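Local coordinates for protein 5-Carboxyvanillate Decarboxylase (Novosphingobium aromaticivorans, PDB 4QRN) that probably catalyses metal-dependent decarboxylation of 5-carboxyvanillate as a member of the amidohydrolase family, here binding manganese and a nitrobenzoate inhibitor, at residues 33-38 with 357-362; 97-102 with 144-149; 127-132 with 150-155; 167-172 with 203-208; 314-319 with 350-355. One frame throughout, in Å; residues are numbered along the deposited sequence.

Contact 1: 33-38 with 357-362; sequences QGYLRI and QTKKKF
With CG of Tyr35 lodged between its backbone N and carbonyl carbon (chi1 47°), the phenol ring lies beside Lys359, while the lysine pair on helix 356-370 sends each CG anti to the backbone N (chi1 -170° for Lys359 and 177° for Lys360). Tyr35 CB rests on the helix backbone, 3.9 Å from Lys360 CA. Farther out along the ring, Tyr35 CE2 meets the aliphatic part of the other lysine, 3.8 Å from Lys359 CD, and the two side chains pass each other at a slant. Lys359 then bends at chi3, and its ammonium leaves the tyrosine to donate to the carbonyls of Asp350 and Met352. The phenol hydroxyl also ends at Asp350, bonding to its carboxylate, which carries a salt bridge to Arg37 as well; the nonpolar touch is thus flanked by polar links to the end of helix 343-350 and the loop after it. Lys360 behaves differently. Its chain runs extended past Gly34, with Lys360 CD 3.5 Å from Gly34 O, and across the outer end of the contact a water closes the gap: it donates to Gly34 O at 2.8 Å and accepts from Lys360 NZ at 2.9 Å. Gly34 itself holds a positive phi, at which a side chain would collide with the carbonyl oxygen of the residue before it. Lying away from the metal site, the contact joins the lead-in to strand 38-44 with the C-terminal helix, the meeting of first strand and last helix found in a (beta/alpha)8 barrel of the amidohydrolase type.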
# COMPACT_ATOMS: atom_id res chain seq x y z
N GLN A 33 -26.52 -0.21 23.41
CA GLN A 33 -26.77 -0.42 21.98
C GLN A 33 -26.79 -1.91 21.63
O GLN A 33 -27.16 -2.27 20.52
CB GLN A 33 -25.83 0.39 21.08
CG GLN A 33 -24.42 0.23 21.39
CD GLN A 33 -24.03 0.87 22.69
OE1 GLN A 33 -24.68 1.74 23.23
NE2 GLN A 33 -23.02 0.37 23.23
N GLY A 34 -26.37 -2.77 22.57
CA GLY A 34 -26.31 -4.21 22.31
C GLY A 34 -24.90 -4.76 22.27
O GLY A 34 -24.73 -5.96 22.03
N TYR A 35 -23.90 -3.91 22.51
CA TYR A 35 -22.51 -4.31 22.50
C TYR A 35 -21.76 -3.30 23.35
O TYR A 35 -22.16 -2.15 23.42
CB TYR A 35 -21.92 -4.34 21.07
CG TYR A 35 -22.23 -3.12 20.24
CD1 TYR A 35 -21.47 -1.95 20.33
CD2 TYR A 35 -23.30 -3.13 19.36
CE1 TYR A 35 -21.79 -0.83 19.57
CE2 TYR A 35 -23.63 -2.02 18.62
CZ TYR A 35 -22.85 -0.88 18.69
OH TYR A 35 -23.19 0.22 17.93
N LEU A 36 -20.67 -3.75 23.97
CA LEU A 36 -19.67 -2.82 24.48
C LEU A 36 -18.83 -2.33 23.32
O LEU A 36 -18.66 -3.05 22.32
CB LEU A 36 -18.76 -3.51 25.49
CG LEU A 36 -19.43 -4.07 26.73
CD1 LEU A 36 -18.38 -4.78 27.59
CD2 LEU A 36 -20.13 -2.99 27.52
N ARG A 37 -18.30 -1.12 23.43
CA ARG A 37 -17.33 -0.62 22.46
C ARG A 37 -15.94 -0.82 23.05
O ARG A 37 -15.57 -0.13 24.01
CB ARG A 37 -17.58 0.83 22.11
CG ARG A 37 -18.98 1.10 21.56
CD ARG A 37 -19.10 2.50 21.02
NE ARG A 37 -20.46 2.91 20.68
CZ ARG A 37 -21.35 3.36 21.55
NH1 ARG A 37 -21.05 3.44 22.85
NH2 ARG A 37 -22.54 3.75 21.11
N ILE A 38 -15.18 -1.76 22.48
CA ILE A 38 -13.82 -2.05 22.91
C ILE A 38 -12.87 -1.55 21.83
O ILE A 38 -12.89 -2.06 20.70
CB ILE A 38 -13.62 -3.56 23.17
CG1 ILE A 38 -14.64 -4.03 24.24
CG2 ILE A 38 -12.17 -3.82 23.57
CD1 ILE A 38 -14.55 -5.51 24.60
N GLN A 357 -25.68 -9.00 15.09
CA GLN A 357 -24.74 -10.03 15.48
C GLN A 357 -23.32 -9.69 14.98
O GLN A 357 -22.33 -9.83 15.72
CB GLN A 357 -25.20 -11.38 14.92
CG GLN A 357 -26.48 -11.88 15.59
CD GLN A 357 -27.83 -11.30 15.03
OE1 GLN A 357 -27.89 -10.49 14.07
NE2 GLN A 357 -28.93 -11.73 15.65
N THR A 358 -23.21 -9.25 13.72
CA THR A 358 -21.90 -8.90 13.18
C THR A 358 -21.34 -7.66 13.86
O THR A 358 -20.14 -7.58 14.15
CB THR A 358 -22.03 -8.69 11.67
OG1 THR A 358 -22.48 -9.91 11.05
CG2 THR A 358 -20.69 -8.23 11.05
N LYS A 359 -22.21 -6.67 14.09
CA LYS A 359 -21.76 -5.44 14.73
C LYS A 359 -21.22 -5.71 16.14
O LYS A 359 -20.24 -5.09 16.56
CB LYS A 359 -22.90 -4.41 14.69
CG LYS A 359 -22.52 -3.00 15.10
CD LYS A 359 -23.64 -2.01 14.85
CE LYS A 359 -23.84 -1.67 13.38
NZ LYS A 359 -25.17 -1.01 13.16
N LYS A 360 -21.87 -6.61 16.88
CA LYS A 360 -21.39 -6.97 18.21
C LYS A 360 -20.04 -7.70 18.16
O LYS A 360 -19.19 -7.48 19.04
CB LYS A 360 -22.45 -7.80 18.96
CG LYS A 360 -22.00 -8.26 20.32
CD LYS A 360 -23.12 -8.93 21.09
CE LYS A 360 -22.70 -9.21 22.52
NZ LYS A 360 -23.77 -9.92 23.30
N LYS A 361 -19.82 -8.55 17.17
CA LYS A 361 -18.49 -9.14 16.98
C LYS A 361 -17.44 -8.05 16.75
O LYS A 361 -16.38 -8.05 17.37
CB LYS A 361 -18.49 -10.11 15.80
CG LYS A 361 -19.29 -11.37 16.04
CD LYS A 361 -19.21 -12.27 14.80
CE LYS A 361 -19.96 -13.57 14.99
NZ LYS A 361 -19.70 -14.49 13.82
N PHE A 362 -17.75 -7.13 15.82
CA PHE A 362 -16.85 -6.06 15.44
C PHE A 362 -16.46 -5.18 16.64
O PHE A 362 -15.28 -4.90 16.85
CB PHE A 362 -17.53 -5.24 14.33
CG PHE A 362 -16.78 -4.00 13.93
CD1 PHE A 362 -15.57 -4.08 13.23
CD2 PHE A 362 -17.27 -2.74 14.22
CE1 PHE A 362 -14.88 -2.93 12.86
CE2 PHE A 362 -16.58 -1.58 13.84
CZ PHE A 362 -15.40 -1.69 13.15
O HOH W 1 -25.80 -7.93 23.67

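Contact 2: 97-102 with 144-149; sequences ADMDAT and PDRFIG
Met99 reaches from helix 93-101 toward the residues at the entry to strand 147-149, touching Arg146 at both ends of its side chain and Phe147 between them. Met99 CB lies 3.8 Å from Arg146 NH2. From there the chain runs out to Met99 SD, which comes to the rim of the Phe147 ring, 3.7 Å from CE1 and in the ring plane, a Met-aromatic contact made at the edge. A bend at chi3 (63°) turns the terminal methyl aside, and Met99 CE finishes 3.6 Å from Arg146 O. The two side chains run antiparallel alongside each other, the arginine folding back through bends at chi2 and chi3 to bring its guanidinium to the helix. There Asp100 OD1 takes two bonds end-on, from Arg146 NH1 at 2.9 Å and from Arg146 NH2 at 2.8 Å. The carboxylate and guanidinium are nearly coplanar, 14° apart, yet both nitrogens converge on a single oxygen in a forked salt bridge instead of pairing with two. With an alanine here in place of Asp100, the guanidinium would probably be left without its charged mate and its NH1 end set freer to turn. The guanidinium is also held from the chain just before strand 106-111, where NE donates to Asp105 O and NH2 has Ile104 O as a second partner. Helix 93-101 thus lies against the entry to strand 147-149, with Met99 also on Ala107 of strand 106-111 between them, and Phe147 is wedged on toward Ala139 and Cys140 of helix 122-142.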
# COMPACT_ATOMS: atom_id res chain seq x y z
N ALA A 97 -12.54 10.34 30.90
CA ALA A 97 -13.60 11.26 30.47
C ALA A 97 -13.71 11.27 28.93
O ALA A 97 -14.82 11.34 28.39
CB ALA A 97 -13.35 12.64 31.02
N ASP A 98 -12.57 11.24 28.25
CA ASP A 98 -12.61 11.23 26.79
C ASP A 98 -13.27 9.95 26.27
O ASP A 98 -13.99 9.98 25.27
CB ASP A 98 -11.19 11.37 26.20
CG ASP A 98 -10.68 12.82 26.21
OD1 ASP A 98 -11.42 13.75 26.58
OD2 ASP A 98 -9.51 13.02 25.82
N MET A 99 -12.98 8.82 26.91
CA MET A 99 -13.64 7.58 26.57
C MET A 99 -15.13 7.66 26.85
O MET A 99 -15.97 7.29 26.01
CB MET A 99 -13.02 6.42 27.34
CG MET A 99 -11.60 6.09 26.86
SD MET A 99 -10.67 5.01 27.96
CE MET A 99 -11.65 3.51 27.90
N ASP A 100 -15.49 8.16 28.04
CA ASP A 100 -16.89 8.26 28.41
C ASP A 100 -17.64 9.12 27.38
O ASP A 100 -18.78 8.82 27.01
CB ASP A 100 -17.02 8.88 29.80
CG ASP A 100 -16.60 7.94 30.93
OD1 ASP A 100 -16.49 6.71 30.72
OD2 ASP A 100 -16.43 8.45 32.07
N ALA A 101 -17.02 10.20 26.91
CA ALA A 101 -17.67 11.12 25.98
C ALA A 101 -17.90 10.52 24.60
O ALA A 101 -18.66 11.08 23.81
CB ALA A 101 -16.86 12.40 25.86
N THR A 102 -17.21 9.42 24.29
CA THR A 102 -17.41 8.76 23.00
C THR A 102 -17.93 7.33 23.15
O THR A 102 -17.91 6.55 22.21
CB THR A 102 -16.12 8.80 22.16
OG1 THR A 102 -15.00 8.32 22.93
CG2 THR A 102 -15.87 10.20 21.64
N PRO A 144 -9.51 -1.12 36.20
CA PRO A 144 -9.45 -2.46 35.62
C PRO A 144 -10.59 -2.79 34.65
O PRO A 144 -10.45 -3.70 33.84
CB PRO A 144 -9.49 -3.38 36.86
CG PRO A 144 -10.19 -2.55 37.89
CD PRO A 144 -9.72 -1.16 37.66
N ASP A 145 -11.71 -2.09 34.75
CA ASP A 145 -12.81 -2.33 33.81
C ASP A 145 -12.74 -1.45 32.57
O ASP A 145 -13.58 -1.60 31.68
CB ASP A 145 -14.15 -2.13 34.52
CG ASP A 145 -14.40 -3.17 35.59
OD1 ASP A 145 -13.92 -4.32 35.45
OD2 ASP A 145 -15.07 -2.84 36.59
N ARG A 146 -11.74 -0.56 32.51
CA ARG A 146 -11.62 0.39 31.40
C ARG A 146 -10.35 0.24 30.58
O ARG A 146 -10.36 0.53 29.38
CB ARG A 146 -11.67 1.84 31.90
CG ARG A 146 -12.84 2.16 32.81
CD ARG A 146 -14.18 1.87 32.21
NE ARG A 146 -14.47 2.60 30.97
CZ ARG A 146 -14.91 3.86 30.91
NH1 ARG A 146 -15.06 4.59 32.00
NH2 ARG A 146 -15.16 4.40 29.74
N PHE A 147 -9.23 -0.12 31.22
CA PHE A 147 -7.92 -0.11 30.59
C PHE A 147 -7.36 -1.53 30.56
O PHE A 147 -7.37 -2.21 31.60
CB PHE A 147 -6.92 0.72 31.39
CG PHE A 147 -7.15 2.23 31.41
CD1 PHE A 147 -8.02 2.90 30.55
CD2 PHE A 147 -6.42 2.99 32.32
CE1 PHE A 147 -8.15 4.29 30.62
CE2 PHE A 147 -6.54 4.37 32.39
CZ PHE A 147 -7.41 5.02 31.55
N ILE A 148 -6.88 -1.94 29.39
CA ILE A 148 -6.25 -3.24 29.18
C ILE A 148 -4.89 -2.96 28.58
O ILE A 148 -4.78 -2.09 27.71
CB ILE A 148 -7.10 -4.08 28.19
CG1 ILE A 148 -8.51 -4.29 28.75
CG2 ILE A 148 -6.41 -5.42 27.88
CD1 ILE A 148 -9.56 -4.54 27.67
N GLY A 149 -3.86 -3.67 29.00
CA GLY A 149 -2.53 -3.36 28.53
C GLY A 149 -1.92 -4.34 27.55
O GLY A 149 -2.08 -5.57 27.67

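Contact 3: 127-132 with 150-155; sequences TLATRA and MGTVAP
Ala132 N donates to Leu128 O at 2.9 Å, a regular helical bond in helix 122-142, whose alanine face receives the methyl of Thr152. The helix belongs to a beta-alpha-beta crossover: it links the parallel neighbours 106-111 and 147-149 of the barrel, and the chain leaving the second strand runs on alongside the helix, in the opposite direction to it. The contact is small, buried and wholly nonpolar. Thr152 CG2 comes to Ala129 CB at 3.8 Å and to Ala129 CA at 3.9 Å, so the methyl meets the helix backbone as much as the side chain, and Ala132 CB, one turn along, borders Thr152 CG2 more loosely at 4.4 Å. The threonine torsion (chi1 -152°) decides which branch does this: OG1 is carried anti to the backbone N, and CG2 falls between N and the carbonyl carbon, facing the helix. Small residues at both alanine positions let the loop come close, with the CA atoms of Ala129 and Thr152 6.1 Å apart. Around the contact, Trp160 of helix 158-170 and Val116 pack on Ala129, and Leu111 touches Thr152 from strand 106-111. The threonine side chain is about 9 Å from that of the metal ligand His210 and about 13 Å from the manganese. A polar tie lies next to the methyl contact, since Asn133 on the same helix donates through ND2 to Thr152 O.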
# COMPACT_ATOMS: atom_id res chain seq x y z
N THR A 127 15.52 -0.23 30.49
CA THR A 127 15.07 0.47 31.67
C THR A 127 13.80 1.26 31.41
O THR A 127 12.85 1.22 32.19
CB THR A 127 16.18 1.39 32.17
OG1 THR A 127 17.30 0.58 32.59
CG2 THR A 127 15.73 2.23 33.36
N LEU A 128 13.77 1.98 30.29
CA LEU A 128 12.61 2.80 29.99
C LEU A 128 11.41 1.95 29.60
O LEU A 128 10.29 2.32 29.91
CB LEU A 128 12.93 3.84 28.91
CG LEU A 128 13.91 4.93 29.39
CD1 LEU A 128 14.17 5.88 28.26
CD2 LEU A 128 13.42 5.67 30.64
N ALA A 129 11.63 0.84 28.91
CA ALA A 129 10.51 -0.06 28.60
C ALA A 129 9.95 -0.66 29.88
O ALA A 129 8.73 -0.78 30.03
CB ALA A 129 10.97 -1.16 27.66
N THR A 130 10.83 -1.06 30.80
CA THR A 130 10.37 -1.61 32.08
C THR A 130 9.50 -0.59 32.81
O THR A 130 8.42 -0.93 33.30
CB THR A 130 11.58 -1.96 32.98
OG1 THR A 130 12.30 -3.03 32.36
CG2 THR A 130 11.10 -2.37 34.38
N ARG A 131 9.96 0.66 32.84
CA ARG A 131 9.21 1.72 33.50
C ARG A 131 7.87 1.99 32.81
O ARG A 131 6.85 2.17 33.48
CB ARG A 131 10.06 2.99 33.60
CG ARG A 131 11.20 2.84 34.61
CD ARG A 131 12.30 3.84 34.36
NE ARG A 131 11.91 5.21 34.68
CZ ARG A 131 11.96 5.76 35.89
NH1 ARG A 131 12.35 5.06 36.95
NH2 ARG A 131 11.59 7.03 36.05
N ALA A 132 7.86 2.00 31.48
CA ALA A 132 6.61 2.24 30.76
C ALA A 132 5.64 1.09 31.01
O ALA A 132 4.44 1.32 31.15
CB ALA A 132 6.87 2.38 29.26
N MET A 150 -1.14 -3.78 26.61
CA MET A 150 -0.20 -4.51 25.76
C MET A 150 1.19 -4.03 26.17
O MET A 150 1.43 -2.83 26.31
CB MET A 150 -0.45 -4.20 24.28
CG MET A 150 -1.82 -4.67 23.79
SD MET A 150 -1.97 -6.45 23.59
CE MET A 150 -1.39 -6.64 21.90
N GLY A 151 2.12 -4.96 26.34
CA GLY A 151 3.47 -4.58 26.71
C GLY A 151 4.27 -4.00 25.56
O GLY A 151 4.00 -4.27 24.38
N THR A 152 5.30 -3.24 25.94
CA THR A 152 6.31 -2.74 25.02
C THR A 152 7.62 -3.46 25.27
O THR A 152 7.91 -3.83 26.42
CB THR A 152 6.46 -1.18 25.15
OG1 THR A 152 6.90 -0.61 23.92
CG2 THR A 152 7.41 -0.76 26.26
N VAL A 153 8.39 -3.70 24.22
CA VAL A 153 9.63 -4.43 24.35
C VAL A 153 10.77 -3.69 23.63
O VAL A 153 10.60 -2.59 23.12
CB VAL A 153 9.50 -5.93 23.91
CG1 VAL A 153 8.46 -6.65 24.78
CG2 VAL A 153 9.17 -6.07 22.42
N ALA A 154 11.95 -4.32 23.63
CA ALA A 154 13.15 -3.74 23.06
C ALA A 154 13.80 -4.80 22.19
O ALA A 154 14.68 -5.51 22.64
CB ALA A 154 14.11 -3.27 24.18
N PRO A 155 13.34 -4.93 20.93
CA PRO A 155 13.80 -6.05 20.09
C PRO A 155 15.29 -6.00 19.81
O PRO A 155 15.84 -7.01 19.37
CB PRO A 155 12.96 -5.91 18.82
CG PRO A 155 11.73 -5.18 19.29
CD PRO A 155 12.26 -4.18 20.27

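Contact 4: 167-172 with 203-208; sequences RGAREL and VDQPLY
A single alanine methyl, that of Ala169, meets both Val203 and Gln205 where the end of helix 158-170 passes the end of helix 194-203. The run begins with Arg167, which points away from this meeting: its guanidinium is engaged by Asp134 and Glu164, and Leu172 CD1 lies 3.7 Å above one of its faces. Arg167 O accepts twice as the helix runs out, from Glu171 N at 2.8 Å and Leu172 N at 3.2 Å. Gly168 follows, with a backbone bond to Phe174. Next comes Ala169, whose CB lies 3.6 Å from Gln205 NE2 and 3.8 Å from Gln205 OE1, touching both ends of the amide, and 3.9 Å from Val203 CG1. The glutamine gets there with CG beside its backbone N (chi1 -70°) and an extended chain; its NE2 is not spent on the methyl, since it donates to Phe174 O. A leucine in place of this glutamine would probably leave the Phe174 carbonyl without this donor and the turn after helix 158-170 less firmly tied to the chain at Gln205. Arg170 and Glu171, further along, are joined by a salt bridge whose hydrogen bond, Arg170 NH1 to Glu171 OE2, is weak at 3.3 Å. Between Val203 and Gln205, Asp204 takes a positive phi as the C-prime residue of a Schellman motif that ends helix 194-203. Farther on, Tyr208 hydrogen-bonds the metal ligand Glu41. Helix 194-203 connects strands 177-179 and 207-209 of the barrel and packs through Val203 on Ile165 and His166 of helix 158-170.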
# COMPACT_ATOMS: atom_id res chain seq x y z
N ARG A 167 6.95 -11.55 31.72
CA ARG A 167 6.64 -10.73 32.88
C ARG A 167 5.30 -10.02 32.68
O ARG A 167 4.48 -9.95 33.59
CB ARG A 167 7.75 -9.72 33.15
CG ARG A 167 7.58 -9.01 34.48
CD ARG A 167 8.71 -8.05 34.77
NE ARG A 167 8.64 -6.79 34.01
CZ ARG A 167 8.13 -5.64 34.47
NH1 ARG A 167 8.17 -4.57 33.70
NH2 ARG A 167 7.57 -5.57 35.68
N GLY A 168 5.07 -9.50 31.48
CA GLY A 168 3.82 -8.82 31.20
C GLY A 168 2.62 -9.74 31.34
O GLY A 168 1.60 -9.38 31.92
N ALA A 169 2.75 -10.95 30.84
CA ALA A 169 1.63 -11.89 30.88
C ALA A 169 1.39 -12.41 32.29
O ALA A 169 0.25 -12.54 32.72
CB ALA A 169 1.90 -13.05 29.91
N ARG A 170 2.46 -12.72 33.02
CA ARG A 170 2.33 -13.38 34.32
C ARG A 170 2.15 -12.43 35.49
O ARG A 170 1.38 -12.73 36.42
CB ARG A 170 3.58 -14.24 34.55
CG ARG A 170 3.68 -14.90 35.92
CD ARG A 170 5.02 -15.62 36.09
NE ARG A 170 6.16 -14.73 35.87
CZ ARG A 170 7.00 -14.79 34.83
NH1 ARG A 170 7.99 -13.91 34.74
NH2 ARG A 170 6.87 -15.72 33.90
N GLU A 171 2.87 -11.31 35.48
CA GLU A 171 2.90 -10.39 36.59
C GLU A 171 2.07 -9.13 36.38
O GLU A 171 1.52 -8.59 37.35
CB GLU A 171 4.35 -10.02 36.90
CG GLU A 171 5.19 -11.26 37.24
CD GLU A 171 6.63 -10.94 37.56
OE1 GLU A 171 6.89 -9.88 38.17
OE2 GLU A 171 7.51 -11.76 37.20
N LEU A 172 1.96 -8.66 35.14
CA LEU A 172 1.36 -7.35 34.89
C LEU A 172 -0.06 -7.41 34.34
O LEU A 172 -0.71 -6.38 34.21
CB LEU A 172 2.22 -6.52 33.93
CG LEU A 172 3.67 -6.32 34.39
CD1 LEU A 172 4.39 -5.40 33.42
CD2 LEU A 172 3.78 -5.76 35.81
N VAL A 203 3.43 -17.94 25.99
CA VAL A 203 2.35 -17.29 26.74
C VAL A 203 1.02 -17.31 25.98
O VAL A 203 -0.02 -16.94 26.53
CB VAL A 203 2.69 -15.82 27.15
CG1 VAL A 203 3.95 -15.77 28.05
CG2 VAL A 203 2.84 -14.92 25.94
N ASP A 204 1.06 -17.78 24.73
CA ASP A 204 -0.10 -17.84 23.82
C ASP A 204 -0.80 -16.50 23.67
O ASP A 204 -2.02 -16.40 23.83
CB ASP A 204 -1.09 -18.93 24.25
CG ASP A 204 -2.13 -19.21 23.19
OD1 ASP A 204 -1.82 -19.08 21.98
OD2 ASP A 204 -3.28 -19.51 23.57
N GLN A 205 -0.03 -15.46 23.36
CA GLN A 205 -0.60 -14.14 23.22
C GLN A 205 -0.32 -13.59 21.83
O GLN A 205 0.67 -13.97 21.19
CB GLN A 205 -0.03 -13.19 24.26
CG GLN A 205 -0.53 -13.52 25.64
CD GLN A 205 -0.10 -12.51 26.67
OE1 GLN A 205 0.90 -11.83 26.50
NE2 GLN A 205 -0.87 -12.40 27.77
N PRO A 206 -1.17 -12.66 21.38
CA PRO A 206 -0.97 -12.05 20.07
C PRO A 206 0.10 -10.98 20.09
O PRO A 206 0.35 -10.31 21.11
CB PRO A 206 -2.33 -11.41 19.77
CG PRO A 206 -2.86 -11.08 21.16
CD PRO A 206 -2.43 -12.21 22.01
N LEU A 207 0.69 -10.80 18.92
CA LEU A 207 1.58 -9.70 18.62
C LEU A 207 0.82 -8.68 17.79
O LEU A 207 0.30 -9.04 16.72
CB LEU A 207 2.75 -10.22 17.79
CG LEU A 207 3.65 -9.14 17.18
CD1 LEU A 207 4.30 -8.24 18.26
CD2 LEU A 207 4.71 -9.79 16.31
N TYR A 208 0.77 -7.42 18.22
CA TYR A 208 0.23 -6.34 17.38
C TYR A 208 1.43 -5.65 16.73
O TYR A 208 2.29 -5.10 17.44
CB TYR A 208 -0.57 -5.38 18.27
CG TYR A 208 -1.60 -4.54 17.52
CD1 TYR A 208 -1.23 -3.59 16.56
CD2 TYR A 208 -2.96 -4.70 17.76
CE1 TYR A 208 -2.19 -2.83 15.88
CE2 TYR A 208 -3.91 -3.93 17.12
CZ TYR A 208 -3.52 -2.99 16.18
OH TYR A 208 -4.49 -2.25 15.54

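Contact 5: 314-319 with 350-355; sequences AWEPAI and DAMDMS
Glu316 and Met352 meet through their methylene groups, CG to CG at 3.5 Å, and the methionine sulfur is close behind, Met352 SD lying 3.7 Å from Glu316 CG. The same sulfur reaches the next turn of the helix, where Met352 SD lies 3.9 Å from Ile319 CD1. Ile319 uses its other branch for the second methionine: Ile319 CG2 is 4.2 Å from Met354 CE, a looser touch. Each methionine crosses the isoleucine at about a right angle, and its two branches serve one methionine each. Met354 sets out with CG anti to its backbone N (chi1 -178°) and runs extended before a bend at chi3 turns CE to the helix. Between the two methionines, Asp353 is the centre of an inverse gamma turn, with a weak bond from Met354 N to Met352 O at 2.9 Å. In the barrel, this connection between helices 343-350 and 356-370 packs on the first turn of helix 316-326, the helix that follows strand 306-309. Trp315 is its N-cap residue, and Trp315 O accepts Ile319 N at 3.1 Å, fixing the turn that offers Glu316 and Ile319 to the loop. Around this shell, Phe362 of helix 356-370 packs on both Met352 and Ile319, Met349 and Met264 add to the surroundings of Ile319, and Lys320 donates to Asp353 O. Trp315 points away from the methionines, with Pro317 CD 3.4 Å above one face of its indole, and rests on Pro269 of the second subunit, while Pro317 packs on Phe321 of that subunit.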
# COMPACT_ATOMS: atom_id res chain seq x y z
N ALA A 314 -12.71 4.47 9.57
CA ALA A 314 -14.11 4.44 10.02
C ALA A 314 -14.96 4.54 8.76
O ALA A 314 -15.63 5.53 8.49
CB ALA A 314 -14.37 5.56 11.02
N TRP A 315 -14.91 3.48 7.95
CA TRP A 315 -15.38 3.55 6.56
C TRP A 315 -15.98 2.21 6.18
O TRP A 315 -15.27 1.21 6.02
CB TRP A 315 -14.23 3.97 5.63
CG TRP A 315 -14.67 4.31 4.25
CD1 TRP A 315 -15.83 4.94 3.88
CD2 TRP A 315 -13.94 4.06 3.04
NE1 TRP A 315 -15.86 5.09 2.51
CE2 TRP A 315 -14.71 4.56 1.97
CE3 TRP A 315 -12.70 3.48 2.77
CZ2 TRP A 315 -14.28 4.48 0.65
CZ3 TRP A 315 -12.27 3.41 1.48
CH2 TRP A 315 -13.06 3.89 0.43
N GLU A 316 -17.29 2.20 6.06
CA GLU A 316 -18.05 0.94 5.89
C GLU A 316 -17.57 0.08 4.70
O GLU A 316 -17.45 -1.13 4.87
CB GLU A 316 -19.55 1.24 5.75
CG GLU A 316 -20.12 2.16 6.81
CD GLU A 316 -20.13 3.67 6.50
OE1 GLU A 316 -19.16 4.26 5.89
OE2 GLU A 316 -21.14 4.27 6.93
N PRO A 317 -17.34 0.67 3.50
CA PRO A 317 -16.96 -0.21 2.38
C PRO A 317 -15.69 -1.01 2.68
O PRO A 317 -15.59 -2.18 2.30
CB PRO A 317 -16.75 0.77 1.22
CG PRO A 317 -17.50 1.98 1.56
CD PRO A 317 -17.55 2.07 3.06
N ALA A 318 -14.71 -0.36 3.31
CA ALA A 318 -13.45 -1.03 3.59
C ALA A 318 -13.61 -2.07 4.70
O ALA A 318 -13.04 -3.16 4.61
CB ALA A 318 -12.38 -0.04 3.92
N ILE A 319 -14.37 -1.73 5.74
CA ILE A 319 -14.61 -2.69 6.81
C ILE A 319 -15.30 -3.93 6.25
O ILE A 319 -14.90 -5.06 6.54
CB ILE A 319 -15.45 -2.05 7.94
CG1 ILE A 319 -14.64 -0.94 8.60
CG2 ILE A 319 -15.87 -3.10 8.93
CD1 ILE A 319 -15.51 -0.03 9.45
N ASP A 350 -21.51 2.89 14.70
CA ASP A 350 -22.71 2.38 15.37
C ASP A 350 -23.84 2.16 14.38
O ASP A 350 -24.70 1.31 14.61
CB ASP A 350 -23.21 3.40 16.39
CG ASP A 350 -22.44 3.44 17.70
OD1 ASP A 350 -21.71 2.49 18.08
OD2 ASP A 350 -22.66 4.44 18.40
N ALA A 351 -23.89 2.97 13.31
CA ALA A 351 -25.04 3.03 12.41
C ALA A 351 -24.81 2.33 11.07
O ALA A 351 -25.58 2.52 10.13
CB ALA A 351 -25.46 4.49 12.22
N MET A 352 -23.77 1.50 11.00
CA MET A 352 -23.51 0.78 9.75
C MET A 352 -24.66 -0.18 9.44
O MET A 352 -25.33 -0.70 10.34
CB MET A 352 -22.22 -0.02 9.84
CG MET A 352 -21.00 0.88 9.90
SD MET A 352 -19.42 -0.01 9.69
CE MET A 352 -19.22 -0.82 11.28
N ASP A 353 -24.86 -0.43 8.15
CA ASP A 353 -25.88 -1.37 7.69
C ASP A 353 -25.30 -2.77 7.76
O ASP A 353 -24.87 -3.35 6.77
CB ASP A 353 -26.34 -1.01 6.28
CG ASP A 353 -27.45 -1.91 5.80
OD1 ASP A 353 -28.04 -2.64 6.60
OD2 ASP A 353 -27.74 -1.89 4.59
N MET A 354 -25.28 -3.27 9.00
CA MET A 354 -24.60 -4.48 9.38
C MET A 354 -25.47 -5.13 10.45
O MET A 354 -26.03 -4.43 11.29
CB MET A 354 -23.23 -4.05 9.90
CG MET A 354 -22.33 -5.12 10.31
SD MET A 354 -20.74 -4.45 10.86
CE MET A 354 -19.97 -3.80 9.41
N SER A 355 -25.61 -6.45 10.42
CA SER A 355 -26.48 -7.11 11.38
C SER A 355 -26.02 -6.84 12.81
O SER A 355 -24.84 -6.59 13.07
CB SER A 355 -26.50 -8.61 11.15
OG SER A 355 -25.30 -9.22 11.59

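Overall arrangement
From the N terminus, the chain enters contact 1 just before strand 38-44 and returns to it only in helix 356-370, joining the two and closing a loop in which all the others nest. Contact 2 opens on helix 93-101 and closes at strand 147-149; contact 3 opens on helix 122-142 inside that loop and closes beyond it, tying this helix to the loop after strand 147-149, so the two cross. Contacts 4 and 5 follow in series, tying helix 158-170 to the approach to strand 207-209 and helix 316-326 to the loop before helix 356-370. Contacts 3 and 4 touch, Met150 packing on Tyr208; contact 5 touches contact 1 but lies across the chain's centre from contact 3.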